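Local coordinates for protein alpha-L-rhamnosidase (Streptomyces avermitilis, PDB 3W5M) that hydrolyses terminal non-reducing alpha-L-rhamnose residues from alpha-L-rhamnosides, including citrus flavonoids and gum arabic, and binds L-rhamnose through a calcium-dependent carbohydrate-binding module, at residues E147-A152 with G290-V295; W894-S899 with G905-E910. All coordinates share one frame; numbering follows the deposited sequence.

From the N terminus, interaction 1 comes first, bringing the loop between strands 139-142 and 156-165 up to the loop after strand 282-286 and closing a span of 137 residues, rich in strand and without helix, within the carbohydrate-binding module CBM67. Interaction 2 opens much later and bridges just five residues, folding the long loop between helices 883-887 and 923-929 back on itself in the catalytic (alpha/alpha)6-barrel domain. One long and one short closure thus follow in series, neither nested nor crossed, with centres about 40 Å apart, one in the sugar-binding module and the other holding the inferred catalytic proton acceptor.

Interaction 1. Residues E147-A152 with G290-V295; sequences EPANSA and GPWGRV
Glu147 O, gripped by the backbone N of both Asn150 and Ser151, ties off the tight turn that presents Ala149 to Pro291 and Trp292. Both loops belong to the CBM67 module, a beta-sandwich carbohydrate-binding domain, and they meet beside its calcium and L-rhamnose site. The interface is small and apolar. Ala149 CB lies 4.1 Å from Pro291 CD and also approaches the benzo end of the indole, while Ala149 CA comes to 3.9 Å from Trp292 CH2, arriving obliquely to the ring. With CG anti to its own carbonyl carbon (chi1 -57°), Trp292 swings its six-membered ring under Pro291, whose CD sits over one indole face, offset toward the rim.

Elsewhere on the indole, NE1 hydrogen-bonds to Asp179 OD2, and the ring stacks on Trp140 and meets Trp203 edge-to-face. Asp179 binds calcium and rhamnose and Trp203 binds rhamnose, so Trp292 is a second-shell residue that probably steadies both. The Pro291 ring also abuts the Ala149 carbonyl, its CG and CD each 3.5 Å from Ala149 O.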
loop_
_atom_site.group_PDB
_atom_site.type_symbol
_atom_site.label_atom_id
_atom_site.label_comp_id
_atom_site.label_asym_id
_atom_site.label_seq_id
_atom_site.Cartn_x
_atom_site.Cartn_y
_atom_site.Cartn_z
ATOM N N GLU A 147 -2.325 -34.583 35.650
ATOM C CA GLU A 147 -1.293 -33.606 35.349
ATOM C C GLU A 147 -1.794 -32.795 34.145
ATOM O O GLU A 147 -1.486 -33.109 32.987
ATOM C CB GLU A 147 -0.006 -34.365 35.022
ATOM C CG GLU A 147 1.244 -33.522 34.969
ATOM C CD GLU A 147 1.837 -33.280 36.350
ATOM O OE1 GLU A 147 1.124 -32.701 37.206
ATOM O OE2 GLU A 147 3.022 -33.651 36.569
ATOM N N PRO A 148 -2.629 -31.783 34.408
ATOM C CA PRO A 148 -3.338 -31.143 33.299
ATOM C C PRO A 148 -2.460 -30.457 32.248
ATOM O O PRO A 148 -2.860 -30.384 31.075
ATOM C CB PRO A 148 -4.271 -30.134 34.010
ATOM C CG PRO A 148 -4.364 -30.640 35.421
ATOM C CD PRO A 148 -3.008 -31.205 35.713
ATOM N N ALA A 149 -1.286 -29.984 32.642
ATOM C CA ALA A 149 -0.363 -29.360 31.704
ATOM C C ALA A 149 0.132 -30.384 30.667
ATOM O O ALA A 149 0.447 -30.028 29.537
ATOM C CB ALA A 149 0.800 -28.715 32.444
ATOM N N ASN A 150 0.125 -31.655 31.052
ATOM C CA ASN A 150 0.471 -32.755 30.148
ATOM C C ASN A 150 -0.765 -33.289 29.421
ATOM O O ASN A 150 -0.793 -33.340 28.186
ATOM C CB ASN A 150 1.203 -33.867 30.925
ATOM C CG ASN A 150 1.668 -35.004 30.024
ATOM O OD1 ASN A 150 1.120 -36.099 30.068
ATOM N ND2 ASN A 150 2.672 -34.737 29.187
ATOM N N SER A 151 -1.797 -33.670 30.176
ATOM C CA SER A 151 -2.987 -34.273 29.586
ATOM C C SER A 151 -4.196 -34.148 30.521
ATOM O O SER A 151 -4.095 -34.436 31.701
ATOM C CB SER A 151 -2.730 -35.763 29.280
ATOM O OG SER A 151 -3.761 -36.257 28.454
ATOM N N ALA A 152 -5.320 -33.713 29.978
ATOM C CA ALA A 152 -6.581 -33.688 30.699
ATOM C C ALA A 152 -7.648 -34.175 29.730
ATOM O O ALA A 152 -7.435 -34.111 28.508
ATOM C CB ALA A 152 -6.878 -32.269 31.178
ATOM N N GLY A 290 4.864 -25.039 31.815
ATOM C CA GLY A 290 3.921 -25.844 31.017
ATOM C C GLY A 290 4.236 -25.751 29.533
ATOM O O GLY A 290 5.298 -25.246 29.157
ATOM N N PRO A 291 3.328 -26.228 28.677
ATOM C CA PRO A 291 3.589 -26.115 27.236
ATOM C C PRO A 291 3.292 -24.739 26.653
ATOM O O PRO A 291 3.510 -24.525 25.454
ATOM C CB PRO A 291 2.623 -27.125 26.627
ATOM C CG PRO A 291 1.525 -27.266 27.622
ATOM C CD PRO A 291 2.083 -26.954 28.970
ATOM N N TRP A 292 2.787 -23.813 27.481
ATOM C CA TRP A 292 2.184 -22.599 26.953
ATOM C C TRP A 292 3.146 -21.415 26.809
ATOM O O TRP A 292 2.850 -20.475 26.059
ATOM C CB TRP A 292 0.963 -22.213 27.790
ATOM C CG TRP A 292 -0.074 -23.288 27.866
ATOM C CD1 TRP A 292 -0.878 -23.731 26.853
ATOM C CD2 TRP A 292 -0.431 -24.052 29.027
ATOM N NE1 TRP A 292 -1.704 -24.739 27.311
ATOM C CE2 TRP A 292 -1.476 -24.935 28.642
ATOM C CE3 TRP A 292 0.001 -24.047 30.373
ATOM C CZ2 TRP A 292 -2.069 -25.834 29.534
ATOM C CZ3 TRP A 292 -0.603 -24.943 31.270
ATOM C CH2 TRP A 292 -1.624 -25.816 30.843
ATOM N N GLY A 293 4.278 -21.462 27.531
ATOM C CA GLY A 293 5.317 -20.428 27.481
ATOM C C GLY A 293 4.886 -19.065 28.000
ATOM O O GLY A 293 3.921 -18.952 28.771
ATOM N N ARG A 294 5.574 -18.023 27.541
ATOM C CA ARG A 294 5.449 -16.692 28.132
ATOM C C ARG A 294 4.340 -15.869 27.474
ATOM O O ARG A 294 4.572 -14.759 26.977
ATOM C CB ARG A 294 6.801 -15.966 28.095
ATOM C CG ARG A 294 7.906 -16.698 28.845
ATOM C CD ARG A 294 9.210 -15.894 28.892
ATOM N NE ARG A 294 9.063 -14.627 29.619
ATOM C CZ ARG A 294 9.344 -14.437 30.913
ATOM N NH1 ARG A 294 9.802 -15.425 31.671
ATOM N NH2 ARG A 294 9.163 -13.244 31.461
ATOM N N VAL A 295 3.124 -16.405 27.522
ATOM C CA VAL A 295 1.961 -15.828 26.873
ATOM C C VAL A 295 1.634 -14.439 27.436
ATOM O O VAL A 295 1.615 -14.253 28.643
ATOM C CB VAL A 295 0.761 -16.801 27.019
ATOM C CG1 VAL A 295 -0.554 -16.085 26.901
ATOM C CG2 VAL A 295 0.848 -17.901 25.976
#

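Interaction 2. Residues W894-S899 with G905-E910; sequences WERWDS and GFQTPE
A chi1 of -103°, well away from a staggered position, and a further bend at chi2 fold the Gln907 side chain across Arg896, whose own chain runs extended from CG to NE. The two chains cross at about a right angle: Arg896 CD packs 3.6 Å from Gln907 CG, and the amide lies over one face of the guanidinium, the planes only 13° apart, with OE1 above its rim. Gln907 NE2 gives an almost straight hydrogen bond of 2.9 Å to Asp898 OD2; OD2 lies in the amide plane, yet it is met from above the carboxylate plane, which is turned 70° from the amide. Gln907 OE1 receives Thr908 N at 3.0 Å, in the carbonyl plane and on a lone pair, and the two bonds together hold the amide's rotation. A leucine in place of Gln907 would probably leave Asp898 OD2 and Thr908 N without these partners, and the guanidinium without the flat group stacked on it.

The wider setting is the catalytic (alpha/alpha)6 barrel of a family 78 glycoside hydrolase, in the long loop that carries Glu895, the inferred proton acceptor. Glu895 makes a salt bridge with the rhamnose-binding Arg634, while Arg896 NE bonds to Met911 O. A type I beta turn from Arg896 to Ser899 shapes this side of the contact, and Ser899 OG accepts Arg896 N at 3.1 Å and bonds also to Asn912. At the far end of the turn Ser899 O receives Gln907 N at 3.0 Å, the donor standing above the carbonyl plane. The same oxygen takes a CA-H...O contact from Phe906 CA at 3.6 Å and lies at the edge of the Phe906 ring. Thr908 CG2 comes 3.7 Å from Arg896 NH2.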
loop_
_atom_site.group_PDB
_atom_site.type_symbol
_atom_site.label_atom_id
_atom_site.label_comp_id
_atom_site.label_asym_id
_atom_site.label_seq_id
_atom_site.Cartn_x
_atom_site.Cartn_y
_atom_site.Cartn_z
ATOM N N TRP A 894 -11.724 -6.927 -9.343
ATOM C CA TRP A 894 -11.778 -8.025 -8.363
ATOM C C TRP A 894 -10.615 -8.997 -8.461
ATOM O O TRP A 894 -10.019 -9.159 -9.545
ATOM C CB TRP A 894 -13.081 -8.826 -8.534
ATOM C CG TRP A 894 -14.333 -8.049 -8.440
ATOM C CD1 TRP A 894 -14.522 -6.810 -7.881
ATOM C CD2 TRP A 894 -15.623 -8.504 -8.866
ATOM N NE1 TRP A 894 -15.862 -6.460 -7.966
ATOM C CE2 TRP A 894 -16.552 -7.489 -8.556
ATOM C CE3 TRP A 894 -16.076 -9.677 -9.489
ATOM C CZ2 TRP A 894 -17.926 -7.603 -8.872
ATOM C CZ3 TRP A 894 -17.446 -9.800 -9.789
ATOM C CH2 TRP A 894 -18.346 -8.771 -9.468
ATOM N N GLU A 895 -10.321 -9.679 -7.355
ATOM C CA GLU A 895 -9.307 -10.711 -7.335
ATOM C C GLU A 895 -9.609 -11.851 -8.326
ATOM O O GLU A 895 -8.670 -12.413 -8.893
ATOM C CB GLU A 895 -9.160 -11.312 -5.945
ATOM C CG GLU A 895 -7.956 -12.232 -5.756
ATOM C CD GLU A 895 -7.743 -12.637 -4.299
ATOM O OE1 GLU A 895 -8.707 -12.505 -3.498
ATOM O OE2 GLU A 895 -6.619 -13.100 -3.953
ATOM N N ARG A 896 -10.895 -12.198 -8.485
ATOM C CA ARG A 896 -11.307 -13.371 -9.305
ATOM C C ARG A 896 -12.238 -12.925 -10.408
ATOM O O ARG A 896 -13.012 -11.991 -10.230
ATOM C CB ARG A 896 -12.061 -14.393 -8.442
ATOM C CG ARG A 896 -11.239 -15.083 -7.370
ATOM C CD ARG A 896 -12.171 -15.824 -6.409
ATOM N NE ARG A 896 -11.493 -16.481 -5.300
ATOM C CZ ARG A 896 -11.007 -17.720 -5.338
ATOM N NH1 ARG A 896 -11.104 -18.451 -6.442
ATOM N NH2 ARG A 896 -10.400 -18.228 -4.279
ATOM N N TRP A 897 -12.232 -13.620 -11.542
ATOM C CA TRP A 897 -13.222 -13.325 -12.561
ATOM C C TRP A 897 -14.658 -13.485 -12.005
ATOM O O TRP A 897 -15.576 -12.764 -12.407
ATOM C CB TRP A 897 -12.981 -14.223 -13.793
ATOM C CG TRP A 897 -11.655 -13.933 -14.488
ATOM C CD1 TRP A 897 -10.552 -14.745 -14.537
ATOM C CD2 TRP A 897 -11.310 -12.741 -15.215
ATOM N NE1 TRP A 897 -9.547 -14.129 -15.276
ATOM C CE2 TRP A 897 -9.997 -12.916 -15.716
ATOM C CE3 TRP A 897 -11.998 -11.559 -15.521
ATOM C CZ2 TRP A 897 -9.341 -11.925 -16.465
ATOM C CZ3 TRP A 897 -11.358 -10.578 -16.280
ATOM C CH2 TRP A 897 -10.037 -10.777 -16.744
ATOM N N ASP A 898 -14.809 -14.387 -11.040
ATOM C CA ASP A 898 -16.118 -14.684 -10.428
ATOM C C ASP A 898 -16.187 -14.365 -8.942
ATOM O O ASP A 898 -16.775 -15.128 -8.190
ATOM C CB ASP A 898 -16.441 -16.173 -10.598
ATOM C CG ASP A 898 -15.351 -17.067 -10.061
ATOM O OD1 ASP A 898 -14.242 -16.565 -9.783
ATOM O OD2 ASP A 898 -15.589 -18.284 -9.905
ATOM N N SER A 899 -15.599 -13.255 -8.499
ATOM C CA SER A 899 -15.670 -12.944 -7.053
ATOM C C SER A 899 -17.127 -12.917 -6.551
ATOM O O SER A 899 -17.408 -13.388 -5.445
ATOM C CB SER A 899 -14.907 -11.659 -6.710
ATOM O OG SER A 899 -13.513 -11.922 -6.770
ATOM N N GLY A 905 -24.031 -15.860 -5.666
ATOM C CA GLY A 905 -23.261 -16.068 -4.441
ATOM C C GLY A 905 -21.836 -15.524 -4.535
ATOM O O GLY A 905 -21.368 -15.160 -5.616
ATOM N N PHE A 906 -21.148 -15.479 -3.400
ATOM C CA PHE A 906 -19.744 -15.075 -3.362
ATOM C C PHE A 906 -18.841 -16.276 -3.524
ATOM O O PHE A 906 -19.197 -17.394 -3.147
ATOM C CB PHE A 906 -19.435 -14.370 -2.035
ATOM C CG PHE A 906 -20.183 -13.097 -1.842
ATOM C CD1 PHE A 906 -20.063 -12.055 -2.761
ATOM C CD2 PHE A 906 -20.982 -12.904 -0.704
ATOM C CE1 PHE A 906 -20.744 -10.859 -2.575
ATOM C CE2 PHE A 906 -21.669 -11.717 -0.532
ATOM C CZ PHE A 906 -21.547 -10.692 -1.454
ATOM N N GLN A 907 -17.666 -16.048 -4.094
ATOM C CA GLN A 907 -16.626 -17.045 -4.079
ATOM C C GLN A 907 -16.184 -17.273 -2.634
ATOM O O GLN A 907 -16.679 -16.593 -1.703
ATOM C CB GLN A 907 -15.446 -16.608 -4.963
ATOM C CG GLN A 907 -15.393 -17.319 -6.311
ATOM C CD GLN A 907 -14.913 -18.748 -6.218
ATOM O OE1 GLN A 907 -14.612 -19.261 -5.133
ATOM N NE2 GLN A 907 -14.821 -19.405 -7.372
ATOM N N THR A 908 -15.265 -18.206 -2.430
ATOM C CA THR A 908 -14.902 -18.585 -1.073
ATOM C C THR A 908 -14.200 -17.463 -0.300
ATOM O O THR A 908 -13.178 -16.942 -0.766
ATOM C CB THR A 908 -14.030 -19.846 -0.996
ATOM O OG1 THR A 908 -13.603 -20.020 0.357
ATOM C CG2 THR A 908 -12.777 -19.735 -1.874
ATOM N N PRO A 909 -14.720 -17.136 0.906
ATOM C CA PRO A 909 -14.099 -16.128 1.787
ATOM C C PRO A 909 -12.693 -16.510 2.245
ATOM O O PRO A 909 -12.007 -15.700 2.869
ATOM C CB PRO A 909 -15.054 -16.075 2.992
ATOM C CG PRO A 909 -15.746 -17.412 2.999
ATOM C CD PRO A 909 -15.923 -17.736 1.527
ATOM N N GLU A 910 -12.261 -17.730 1.954
ATOM C CA GLU A 910 -10.901 -18.120 2.271
ATOM C C GLU A 910 -9.920 -17.286 1.459
ATOM O O GLU A 910 -8.802 -17.047 1.901
ATOM C CB GLU A 910 -10.667 -19.606 2.018
ATOM C CG GLU A 910 -11.062 -20.480 3.199
ATOM C CD GLU A 910 -11.275 -21.932 2.808
ATOM O OE1 GLU A 910 -11.111 -22.258 1.607
ATOM O OE2 GLU A 910 -11.617 -22.746 3.703
#